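Local coordinates for ethyl acetate hydrolase (Pseudomonas veronii, PDB 5EFZ), which hydrolyses ethyl acetate to ethanol and acetate during the bacterial breakdown of short-chain methyl ketones such as 2-butanone, at residues Glu20-Pro24 with Gly70-Ala74; Tyr158-Arg163 with Ala289-Ile293; Phe325-Arg329 with Gln347-His351. All coordinates share one frame; numbering follows the deposited sequence.

Contact 1: residues Glu20-Pro24 with Gly70-Ala74; sequences ENHGP and GTSKA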
ATOM      1  N   GLU A  20     -23.596 -23.451  -9.948  1.00 38.47           N
ATOM      2  CA  GLU A  20     -24.120 -22.528 -10.944  1.00 44.81           C
ATOM      3  C   GLU A  20     -23.137 -21.394 -11.195  1.00 41.47           C
ATOM      4  O   GLU A  20     -22.960 -20.941 -12.329  1.00 41.54           O
ATOM      5  CB  GLU A  20     -25.475 -21.968 -10.485  1.00 54.51           C
ATOM      6  CG  GLU A  20     -26.164 -21.006 -11.466  1.00 64.06           C
ATOM      7  CD  GLU A  20     -26.640 -21.657 -12.766  1.00 72.74           C
ATOM      8  OE1 GLU A  20     -26.665 -22.904 -12.860  1.00 76.04           O
ATOM      9  OE2 GLU A  20     -27.015 -20.914 -13.700  1.00 76.39           O
ATOM     10  N   ASN A  21     -22.485 -20.945 -10.128  1.00 36.99           N
ATOM     11  CA  ASN A  21     -21.519 -19.858 -10.237  1.00 34.96           C
ATOM     12  C   ASN A  21     -20.093 -20.294 -10.531  1.00 32.72           C
ATOM     13  O   ASN A  21     -19.364 -19.565 -11.191  1.00 34.33           O
ATOM     14  CB  ASN A  21     -21.495 -19.026  -8.954  1.00 36.08           C
ATOM     15  CG  ASN A  21     -22.718 -18.174  -8.792  1.00 41.23           C
ATOM     16  OD1 ASN A  21     -23.403 -17.864  -9.768  1.00 44.02           O
ATOM     17  ND2 ASN A  21     -23.012 -17.790  -7.545  1.00 41.08           N
ATOM     18  N   HIS A  22     -19.676 -21.457 -10.033  1.00 28.02           N
ATOM     19  CA  HIS A  22     -18.253 -21.808 -10.094  1.00 25.74           C
ATOM     20  C   HIS A  22     -17.934 -23.126 -10.756  1.00 28.12           C
ATOM     21  O   HIS A  22     -16.769 -23.513 -10.833  1.00 27.09           O
ATOM     22  CB  HIS A  22     -17.659 -21.835  -8.691  1.00 23.07           C
ATOM     23  CG  HIS A  22     -17.848 -20.560  -7.950  1.00 21.44           C
ATOM     24  ND1 HIS A  22     -17.003 -19.479  -8.106  1.00 22.13           N
ATOM     25  CD2 HIS A  22     -18.789 -20.175  -7.054  1.00 23.26           C
ATOM     26  CE1 HIS A  22     -17.420 -18.488  -7.341  1.00 23.55           C
ATOM     27  NE2 HIS A  22     -18.498 -18.884  -6.688  1.00 24.88           N
ATOM     28  N   GLY A  23     -18.972 -23.818 -11.214  1.00 31.29           N
ATOM     29  CA  GLY A  23     -18.801 -25.146 -11.735  1.00 33.35           C
ATOM     30  C   GLY A  23     -18.559 -25.123 -13.229  1.00 37.39           C
ATOM     31  O   GLY A  23     -18.536 -24.060 -13.852  1.00 35.42           O
ATOM     32  N   PRO A  24     -18.422 -26.313 -13.823  1.00 41.70           N
ATOM     33  CA  PRO A  24     -18.539 -27.590 -13.108  1.00 40.76           C
ATOM     34  C   PRO A  24     -17.323 -27.956 -12.249  1.00 37.05           C
ATOM     35  O   PRO A  24     -16.183 -27.604 -12.566  1.00 39.48           O
ATOM     36  CB  PRO A  24     -18.737 -28.599 -14.250  1.00 43.96           C
ATOM     37  CG  PRO A  24     -18.110 -27.971 -15.411  1.00 44.07           C
ATOM     38  CD  PRO A  24     -18.428 -26.510 -15.282  1.00 44.09           C
ATOM     39  N   GLY A  70     -10.521 -16.829  -4.165  1.00 19.27           N
ATOM     40  CA  GLY A  70     -10.760 -17.345  -5.498  1.00 19.69           C
ATOM     41  C   GLY A  70     -11.277 -18.773  -5.521  1.00 19.58           C
ATOM     42  O   GLY A  70     -11.305 -19.488  -4.497  1.00 20.32           O
ATOM     43  N   THR A  71     -11.726 -19.189  -6.698  1.00 18.53           N
ATOM     44  CA  THR A  71     -12.171 -20.551  -6.900  1.00 18.78           C
ATOM     45  C   THR A  71     -11.572 -21.084  -8.186  1.00 20.10           C
ATOM     46  O   THR A  71     -10.884 -20.368  -8.930  1.00 20.40           O
ATOM     47  CB  THR A  71     -13.709 -20.682  -7.000  1.00 21.25           C
ATOM     48  OG1 THR A  71     -14.145 -20.058  -8.221  1.00 21.54           O
ATOM     49  CG2 THR A  71     -14.439 -20.042  -5.759  1.00 19.67           C
ATOM     50  N   SER A  72     -11.830 -22.355  -8.440  1.00 20.57           N
ATOM     51  CA  SER A  72     -11.329 -22.981  -9.658  1.00 21.71           C
ATOM     52  C   SER A  72     -11.863 -22.273 -10.918  1.00 22.87           C
ATOM     53  O   SER A  72     -11.214 -22.302 -11.965  1.00 23.05           O
ATOM     54  CB  SER A  72     -11.706 -24.479  -9.682  1.00 17.36           C
ATOM     55  OG  SER A  72     -13.054 -24.683  -9.257  1.00 19.40           O
ATOM     56  N   LYS A  73     -13.041 -21.655 -10.818  1.00 23.38           N
ATOM     57  CA  LYS A  73     -13.657 -21.001 -11.965  1.00 25.76           C
ATOM     58  C   LYS A  73     -12.746 -19.915 -12.523  1.00 23.48           C
ATOM     59  O   LYS A  73     -12.585 -19.797 -13.749  1.00 23.54           O
ATOM     60  CB  LYS A  73     -15.004 -20.371 -11.605  1.00 27.87           C
ATOM     61  CG  LYS A  73     -15.847 -20.061 -12.829  1.00 29.87           C
ATOM     62  CD  LYS A  73     -16.000 -21.372 -13.591  1.00 36.98           C
ATOM     63  CE  LYS A  73     -16.841 -21.259 -14.837  1.00 41.75           C
ATOM     64  NZ  LYS A  73     -16.965 -22.605 -15.471  1.00 41.11           N
ATOM     65  N   ALA A  74     -12.158 -19.131 -11.623  1.00 22.74           N
ATOM     66  CA  ALA A  74     -11.237 -18.073 -12.039  1.00 24.47           C
ATOM     67  C   ALA A  74     -10.013 -18.620 -12.775  1.00 23.94           C
ATOM     68  O   ALA A  74      -9.610 -18.036 -13.772  1.00 21.19           O
ATOM     69  CB  ALA A  74     -10.775 -17.239 -10.845  1.00 23.86           C
TER
HETATM   70  O   HOH W   1     -14.562 -24.942 -11.312  1.00 27.77           O
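His22 and Lys73 bring the two backbones together, their CA atoms 5.0 Å apart, where the short helix 19-22 ends and helix 72-79 begins. The His22 ring meets Thr71 in two ways: ND1 hydrogen-bonds OG1 at 2.9 Å, while the CG2 methyl lies over one ring face as a CH-pi contact, 3.9 Å from the centroid. The other ring nitrogen, NE2, is also hydrogen-bonded, and Tyr16 meets the ring edge-to-face. Thr71 is the N-cap of helix 72-79. With chi1 at 68°, OG1 sits between the backbone N and the carbonyl carbon, where it can accept from Lys73 N at 3.2 Å and still reach the histidine. The cap thus ties the N-terminal segment to the first turn of a helix in the alpha/beta-hydrolase fold. Bent at chi2 (56°), the Lys73 chain passes His22 O with CD at 3.6 Å and runs straight on to NZ, which donates to Gly23 O at 2.7 Å, tilted 31° from the carbonyl plane. Glu76 forms a salt bridge with the same NZ. Beside this, a water donates to His22 O at 2.7 Å and lies 2.6 Å from Ser72 OG, with a weak, longer bond to Pro24 O, whose preceding peptide is cis.

Contact 2: residues Tyr158-Arg163 with Ala289-Ile293; sequences YEWAVR and ALGRI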
ATOM      1  N   TYR A 158       5.198 -23.566  -3.881  1.00 14.84           N
ATOM      2  CA  TYR A 158       6.453 -23.730  -3.155  1.00 15.19           C
ATOM      3  C   TYR A 158       6.372 -24.865  -2.146  1.00 16.88           C
ATOM      4  O   TYR A 158       7.281 -25.698  -2.028  1.00 18.40           O
ATOM      5  CB  TYR A 158       6.826 -22.433  -2.429  1.00 14.64           C
ATOM      6  CG  TYR A 158       7.439 -21.396  -3.341  1.00 18.43           C
ATOM      7  CD1 TYR A 158       8.606 -21.682  -4.074  1.00 20.09           C
ATOM      8  CD2 TYR A 158       6.883 -20.119  -3.465  1.00 18.26           C
ATOM      9  CE1 TYR A 158       9.198 -20.691  -4.898  1.00 21.34           C
ATOM     10  CE2 TYR A 158       7.477 -19.137  -4.290  1.00 17.79           C
ATOM     11  CZ  TYR A 158       8.623 -19.437  -4.989  1.00 22.20           C
ATOM     12  OH  TYR A 158       9.183 -18.456  -5.809  1.00 20.74           O
ATOM     13  N   GLU A 159       5.278 -24.899  -1.400  1.00 16.48           N
ATOM     14  CA  GLU A 159       5.134 -25.958  -0.422  1.00 14.85           C
ATOM     15  C   GLU A 159       5.139 -27.348  -1.080  1.00 19.45           C
ATOM     16  O   GLU A 159       5.769 -28.293  -0.572  1.00 17.86           O
ATOM     17  CB  GLU A 159       3.849 -25.747   0.389  1.00 15.56           C
ATOM     18  CG  GLU A 159       3.536 -26.897   1.383  1.00 20.68           C
ATOM     19  CD  GLU A 159       4.455 -26.976   2.616  1.00 22.88           C
ATOM     20  OE1 GLU A 159       5.189 -26.003   2.953  1.00 22.89           O
ATOM     21  OE2 GLU A 159       4.447 -28.052   3.269  1.00 22.36           O
ATOM     22  N   TRP A 160       4.465 -27.471  -2.223  1.00 19.06           N
ATOM     23  CA  TRP A 160       4.524 -28.717  -3.006  1.00 19.04           C
ATOM     24  C   TRP A 160       5.964 -29.088  -3.357  1.00 19.60           C
ATOM     25  O   TRP A 160       6.386 -30.235  -3.140  1.00 21.82           O
ATOM     26  CB  TRP A 160       3.712 -28.581  -4.311  1.00 17.22           C
ATOM     27  CG  TRP A 160       2.383 -29.286  -4.257  1.00 17.12           C
ATOM     28  CD1 TRP A 160       1.154 -28.718  -4.025  1.00 17.55           C
ATOM     29  CD2 TRP A 160       2.166 -30.703  -4.356  1.00 17.74           C
ATOM     30  NE1 TRP A 160       0.187 -29.695  -3.995  1.00 16.61           N
ATOM     31  CE2 TRP A 160       0.783 -30.917  -4.240  1.00 16.03           C
ATOM     32  CE3 TRP A 160       3.005 -31.797  -4.628  1.00 17.98           C
ATOM     33  CZ2 TRP A 160       0.217 -32.189  -4.337  1.00 16.64           C
ATOM     34  CZ3 TRP A 160       2.445 -33.058  -4.741  1.00 19.25           C
ATOM     35  CH2 TRP A 160       1.065 -33.246  -4.582  1.00 18.62           C
ATOM     36  N   ALA A 161       6.716 -28.117  -3.888  1.00 17.32           N
ATOM     37  CA  ALA A 161       8.074 -28.387  -4.392  1.00 18.94           C
ATOM     38  C   ALA A 161       9.037 -28.755  -3.273  1.00 20.61           C
ATOM     39  O   ALA A 161      10.022 -29.454  -3.514  1.00 21.95           O
ATOM     40  CB  ALA A 161       8.611 -27.180  -5.175  1.00 17.83           C
ATOM     41  N   VAL A 162       8.768 -28.270  -2.054  1.00 19.13           N
ATOM     42  CA  VAL A 162       9.641 -28.553  -0.903  1.00 19.45           C
ATOM     43  C   VAL A 162       9.217 -29.856  -0.207  1.00 22.60           C
ATOM     44  O   VAL A 162      10.058 -30.659   0.187  1.00 23.43           O
ATOM     45  CB  VAL A 162       9.636 -27.383   0.138  1.00 20.53           C
ATOM     46  CG1 VAL A 162      10.322 -27.796   1.463  1.00 19.60           C
ATOM     47  CG2 VAL A 162      10.321 -26.156  -0.443  1.00 19.40           C
ATOM     48  N   ARG A 163       7.915 -30.066  -0.075  1.00 21.59           N
ATOM     49  CA  ARG A 163       7.387 -31.184   0.708  1.00 24.75           C
ATOM     50  C   ARG A 163       7.491 -32.518  -0.030  1.00 23.75           C
ATOM     51  O   ARG A 163       7.767 -33.571   0.578  1.00 20.81           O
ATOM     52  CB  ARG A 163       5.919 -30.904   1.094  1.00 28.09           C
ATOM     53  CG  ARG A 163       5.289 -31.957   1.995  1.00 31.23           C
ATOM     54  CD  ARG A 163       3.811 -31.712   2.241  1.00 36.24           C
ATOM     55  NE  ARG A 163       3.595 -30.627   3.183  1.00 40.56           N
ATOM     56  CZ  ARG A 163       2.986 -30.760   4.352  1.00 40.09           C
ATOM     57  NH1 ARG A 163       2.505 -31.944   4.739  1.00 39.17           N
ATOM     58  NH2 ARG A 163       2.876 -29.708   5.137  1.00 40.50           N
ATOM     59  N   ALA A 289      15.367 -25.354   3.223  1.00 24.00           N
ATOM     60  CA  ALA A 289      14.085 -25.751   2.639  1.00 23.34           C
ATOM     61  C   ALA A 289      14.057 -25.575   1.126  1.00 26.16           C
ATOM     62  O   ALA A 289      13.641 -26.481   0.403  1.00 26.36           O
ATOM     63  CB  ALA A 289      12.929 -24.936   3.263  1.00 21.24           C
ATOM     64  N   LEU A 290      14.442 -24.390   0.647  1.00 22.07           N
ATOM     65  CA  LEU A 290      14.436 -24.147  -0.791  1.00 22.79           C
ATOM     66  C   LEU A 290      15.496 -24.988  -1.519  1.00 23.57           C
ATOM     67  O   LEU A 290      15.333 -25.307  -2.701  1.00 24.44           O
ATOM     68  CB  LEU A 290      14.654 -22.655  -1.094  1.00 21.36           C
ATOM     69  CG  LEU A 290      13.489 -21.781  -0.619  1.00 20.63           C
ATOM     70  CD1 LEU A 290      13.745 -20.283  -0.907  1.00 22.51           C
ATOM     71  CD2 LEU A 290      12.139 -22.217  -1.230  1.00 19.09           C
ATOM     72  N   GLY A 291      16.571 -25.327  -0.818  1.00 24.77           N
ATOM     73  CA  GLY A 291      17.614 -26.188  -1.369  1.00 25.98           C
ATOM     74  C   GLY A 291      17.140 -27.609  -1.629  1.00 28.84           C
ATOM     75  O   GLY A 291      17.796 -28.353  -2.377  1.00 29.94           O
ATOM     76  N   ARG A 292      16.024 -28.001  -1.006  1.00 26.06           N
ATOM     77  CA  ARG A 292      15.409 -29.325  -1.233  1.00 29.47           C
ATOM     78  C   ARG A 292      14.691 -29.434  -2.591  1.00 26.41           C
ATOM     79  O   ARG A 292      14.400 -30.542  -3.065  1.00 25.39           O
ATOM     80  CB  ARG A 292      14.393 -29.643  -0.118  1.00 32.71           C
ATOM     81  CG  ARG A 292      15.028 -30.115   1.170  1.00 41.02           C
ATOM     82  CD  ARG A 292      14.039 -30.135   2.341  1.00 46.94           C
ATOM     83  NE  ARG A 292      12.771 -30.795   2.031  1.00 51.60           N
ATOM     84  CZ  ARG A 292      11.969 -31.340   2.947  1.00 55.91           C
ATOM     85  NH1 ARG A 292      12.322 -31.341   4.235  1.00 56.61           N
ATOM     86  NH2 ARG A 292      10.832 -31.919   2.573  1.00 56.24           N
ATOM     87  N   ILE A 293      14.377 -28.294  -3.190  1.00 23.93           N
ATOM     88  CA  ILE A 293      13.574 -28.291  -4.400  1.00 22.10           C
ATOM     89  C   ILE A 293      14.345 -28.938  -5.553  1.00 23.65           C
ATOM     90  O   ILE A 293      15.466 -28.555  -5.827  1.00 23.21           O
ATOM     91  CB  ILE A 293      13.154 -26.864  -4.787  1.00 21.35           C
ATOM     92  CG1 ILE A 293      12.219 -26.301  -3.714  1.00 18.25           C
ATOM     93  CG2 ILE A 293      12.520 -26.886  -6.187  1.00 20.98           C
ATOM     94  CD1 ILE A 293      11.764 -24.871  -4.001  1.00 16.79           C
TER
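Val162 fits against segment 289-293, the end of helix 286-290 and its turn, and both of its methyls are in use. CG2 is pressed to 3.4 Å from Ala289 O and 3.8 Å from Ile293 CG1, with Leu290 CD2 farther off; CG1 faces the Ala289 methyl and the arginine beyond. The branches divide in this way because CG1 stands anti to the backbone N (chi1 169°), which turns CG2 back beside that nitrogen and toward the turn. Ile293 completes the tight part: its CG1 and CG2 both lie 4.0 Å from Ala161 CB, and CD1 approaches the Tyr158 ring at its edge. Helix 310-317 closes this end, with Glu316 touching both Tyr158 and Leu290. The contact therefore joins the helix that follows Ser151, the probable nucleophile, to the type I turn 290-293, which leads into strand 296-300 of the central sheet.

The other side is looser and polar. Arg292, partly exposed, bends at chi3 and lays its guanidinium with one face over Val162 CG1. NH2 donates to Val162 O at 2.8 Å, 34° out of the carbonyl plane, while NE adds a weak bond to the same oxygen. Arg163 turns away to grip Glu159 OE2 side-on, with NE at 2.7 Å and NH2 also bonded; His281 is a further partner of that oxygen. Since Val162 O lies in the last turn of helix 152-163, the arginine's positive charge probably complements the negative end of the helix dipole.

Contact 3: residues Phe325-Arg329 with Gln347-His351; sequences FRPLR and QLDAH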
ATOM      1  N   PHE A 325      14.738 -16.694 -12.801  1.00 19.80           N
ATOM      2  CA  PHE A 325      13.962 -15.533 -12.374  1.00 20.75           C
ATOM      3  C   PHE A 325      13.350 -14.879 -13.609  1.00 19.91           C
ATOM      4  O   PHE A 325      14.073 -14.416 -14.508  1.00 20.39           O
ATOM      5  CB  PHE A 325      14.876 -14.561 -11.604  1.00 20.94           C
ATOM      6  CG  PHE A 325      14.145 -13.421 -10.941  1.00 22.96           C
ATOM      7  CD1 PHE A 325      13.228 -13.675  -9.938  1.00 23.97           C
ATOM      8  CD2 PHE A 325      14.414 -12.094 -11.303  1.00 23.92           C
ATOM      9  CE1 PHE A 325      12.561 -12.617  -9.290  1.00 23.86           C
ATOM     10  CE2 PHE A 325      13.742 -11.021 -10.664  1.00 24.07           C
ATOM     11  CZ  PHE A 325      12.805 -11.304  -9.663  1.00 19.48           C
ATOM     12  N   ARG A 326      12.029 -14.935 -13.716  1.00 20.14           N
ATOM     13  CA  ARG A 326      11.323 -14.407 -14.882  1.00 22.76           C
ATOM     14  C   ARG A 326      10.147 -13.495 -14.490  1.00 17.95           C
ATOM     15  O   ARG A 326       9.003 -13.911 -14.531  1.00 18.77           O
ATOM     16  CB  ARG A 326      10.824 -15.558 -15.744  1.00 25.23           C
ATOM     17  CG  ARG A 326      11.994 -16.240 -16.502  1.00 25.27           C
ATOM     18  CD  ARG A 326      11.624 -17.550 -17.097  1.00 27.08           C
ATOM     19  NE  ARG A 326      12.723 -18.142 -17.877  1.00 30.29           N
ATOM     20  CZ  ARG A 326      12.651 -18.448 -19.165  1.00 30.98           C
ATOM     21  NH1 ARG A 326      11.545 -18.188 -19.833  1.00 32.59           N
ATOM     22  NH2 ARG A 326      13.686 -19.009 -19.789  1.00 30.87           N
ATOM     23  N   PRO A 327      10.450 -12.248 -14.141  1.00 19.83           N
ATOM     24  CA  PRO A 327       9.356 -11.348 -13.728  1.00 18.35           C
ATOM     25  C   PRO A 327       8.380 -11.114 -14.886  1.00 17.82           C
ATOM     26  O   PRO A 327       8.829 -11.021 -16.046  1.00 20.50           O
ATOM     27  CB  PRO A 327      10.070 -10.038 -13.368  1.00 20.64           C
ATOM     28  CG  PRO A 327      11.512 -10.379 -13.257  1.00 26.52           C
ATOM     29  CD  PRO A 327      11.750 -11.567 -14.169  1.00 24.63           C
ATOM     30  N   LEU A 328       7.098 -10.979 -14.558  1.00 15.97           N
ATOM     31  CA  LEU A 328       6.065 -10.599 -15.509  1.00 17.02           C
ATOM     32  C   LEU A 328       5.955  -9.078 -15.504  1.00 20.53           C
ATOM     33  O   LEU A 328       5.810  -8.480 -14.438  1.00 22.71           O
ATOM     34  CB  LEU A 328       4.723 -11.218 -15.119  1.00 18.21           C
ATOM     35  CG  LEU A 328       4.746 -12.748 -15.166  1.00 18.49           C
ATOM     36  CD1 LEU A 328       3.462 -13.256 -14.573  1.00 17.94           C
ATOM     37  CD2 LEU A 328       4.865 -13.207 -16.627  1.00 19.12           C
ATOM     38  N   ARG A 329       5.996  -8.450 -16.666  1.00 19.13           N
ATOM     39  CA  ARG A 329       6.012  -6.981 -16.704  1.00 20.96           C
ATOM     40  C   ARG A 329       4.564  -6.531 -16.795  1.00 21.05           C
ATOM     41  O   ARG A 329       3.910  -6.771 -17.818  1.00 21.00           O
ATOM     42  CB  ARG A 329       6.817  -6.460 -17.907  1.00 24.88           C
ATOM     43  CG  ARG A 329       8.298  -6.800 -17.823  1.00 29.72           C
ATOM     44  CD  ARG A 329       9.045  -6.652 -19.147  1.00 37.03           C
ATOM     45  NE  ARG A 329      10.451  -6.941 -18.880  1.00 39.81           N
ATOM     46  CZ  ARG A 329      11.438  -6.048 -18.913  1.00 42.25           C
ATOM     47  NH1 ARG A 329      11.209  -4.805 -19.300  1.00 42.34           N
ATOM     48  NH2 ARG A 329      12.671  -6.422 -18.603  1.00 43.80           N
ATOM     49  N   GLN A 347       2.894 -12.876 -21.998  1.00 19.09           N
ATOM     50  CA  GLN A 347       4.224 -13.200 -21.465  1.00 20.91           C
ATOM     51  C   GLN A 347       4.201 -14.492 -20.673  1.00 21.25           C
ATOM     52  O   GLN A 347       5.104 -15.348 -20.780  1.00 20.27           O
ATOM     53  CB  GLN A 347       4.743 -12.090 -20.555  1.00 21.62           C
ATOM     54  CG  GLN A 347       4.807 -10.714 -21.133  1.00 26.89           C
ATOM     55  CD  GLN A 347       5.060  -9.708 -20.005  1.00 28.01           C
ATOM     56  OE1 GLN A 347       5.916  -9.939 -19.130  1.00 27.91           O
ATOM     57  NE2 GLN A 347       4.292  -8.622 -19.998  1.00 24.47           N
ATOM     58  N   LEU A 348       3.175 -14.639 -19.844  1.00 19.65           N
ATOM     59  CA  LEU A 348       3.091 -15.815 -18.999  1.00 19.33           C
ATOM     60  C   LEU A 348       2.996 -17.091 -19.823  1.00 21.32           C
ATOM     61  O   LEU A 348       3.629 -18.104 -19.482  1.00 20.50           O
ATOM     62  CB  LEU A 348       1.873 -15.718 -18.069  1.00 19.06           C
ATOM     63  CG  LEU A 348       1.692 -16.920 -17.136  1.00 20.46           C
ATOM     64  CD1 LEU A 348       2.912 -17.083 -16.232  1.00 18.88           C
ATOM     65  CD2 LEU A 348       0.448 -16.723 -16.282  1.00 18.48           C
ATOM     66  N   ASP A 349       2.188 -17.055 -20.892  1.00 18.43           N
ATOM     67  CA  ASP A 349       2.022 -18.248 -21.731  1.00 20.85           C
ATOM     68  C   ASP A 349       3.359 -18.651 -22.333  1.00 22.63           C
ATOM     69  O   ASP A 349       3.666 -19.866 -22.458  1.00 20.60           O
ATOM     70  CB  ASP A 349       0.988 -18.015 -22.851  1.00 23.38           C
ATOM     71  CG  ASP A 349      -0.450 -18.319 -22.401  1.00 30.91           C
ATOM     72  OD1 ASP A 349      -0.630 -19.047 -21.392  1.00 31.02           O
ATOM     73  OD2 ASP A 349      -1.402 -17.834 -23.054  1.00 35.36           O
ATOM     74  N   ALA A 350       4.134 -17.639 -22.727  1.00 20.59           N
ATOM     75  CA  ALA A 350       5.430 -17.880 -23.373  1.00 24.19           C
ATOM     76  C   ALA A 350       6.404 -18.524 -22.374  1.00 22.16           C
ATOM     77  O   ALA A 350       7.092 -19.504 -22.705  1.00 21.94           O
ATOM     78  CB  ALA A 350       6.003 -16.582 -23.949  1.00 24.38           C
ATOM     79  N   HIS A 351       6.454 -17.994 -21.150  1.00 19.77           N
ATOM     80  CA  HIS A 351       7.329 -18.572 -20.121  1.00 20.43           C
ATOM     81  C   HIS A 351       6.872 -19.999 -19.766  1.00 20.57           C
ATOM     82  O   HIS A 351       7.679 -20.927 -19.669  1.00 20.93           O
ATOM     83  CB  HIS A 351       7.348 -17.720 -18.839  1.00 17.80           C
ATOM     84  CG  HIS A 351       8.021 -16.396 -18.990  1.00 19.84           C
ATOM     85  ND1 HIS A 351       9.298 -16.247 -19.503  1.00 23.63           N
ATOM     86  CD2 HIS A 351       7.609 -15.140 -18.686  1.00 21.18           C
ATOM     87  CE1 HIS A 351       9.631 -14.973 -19.505  1.00 25.38           C
ATOM     88  NE2 HIS A 351       8.615 -14.275 -19.008  1.00 22.19           N
TER
HETATM   89  O   HOH W   2       8.022 -11.484 -18.777  1.00 26.41           O
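The His351 ring has the CB of Arg326 over the centre of one face, 4.0 Å from the centroid as a CH-pi contact, and Leu328 CD2 and a water at its edge. Arg326 then continues past the ring in an extended chain, so that its NH1 comes round to donate to ND1 at 3.0 Å, near the ring plane, although the guanidinium and ring planes stand 80° apart. Glu354 and Glu324 both form salt bridges with NH2 of this arginine.

The amide of Gln347 pairs with the backbone of Arg329: OE1 accepts from N at 2.9 Å, almost straight (176°), and NE2 donates to O at 2.9 Å, each bond on an in-plane lone pair of its acceptor. A leucine in place of Gln347 would probably leave Arg329 N and O without these mates and free the loop to shift. The water joins the two flat groups, donating to Gln347 OE1 and Pro327 O and bonding His351 NE2. Toward the central sheet, Leu328 CD2 packs on Leu348 CB at 4.2 Å, and both leucines touch Met300 and Ile174. Because ND1 accepts from Arg326 NH1, it carries no proton in this bond, and the ring is probably neutral.

How the contacts relate
The three contacts are separate sites that do not touch one another. Contacts 1 and 2 lie on opposite sides of the chain's centre, their centres about 29 Å apart; the centre of contact 3 is about 25 Å from that of contact 1 and about 21 Å from that of contact 2, and its nearest atoms come within about 8 Å of contact 2. Contacts 2 and 3 are linked through the central sheet, since turn 290-293 leads into strand 296-300, on which 325-329 and 347-351 pack. Both approach the probable catalytic triad: between side chains, Tyr158 is about 10 Å from Ser151, and Leu328 about 9 Å from Asp305 and 10 Å from His334. Contact 1 is away from these residues.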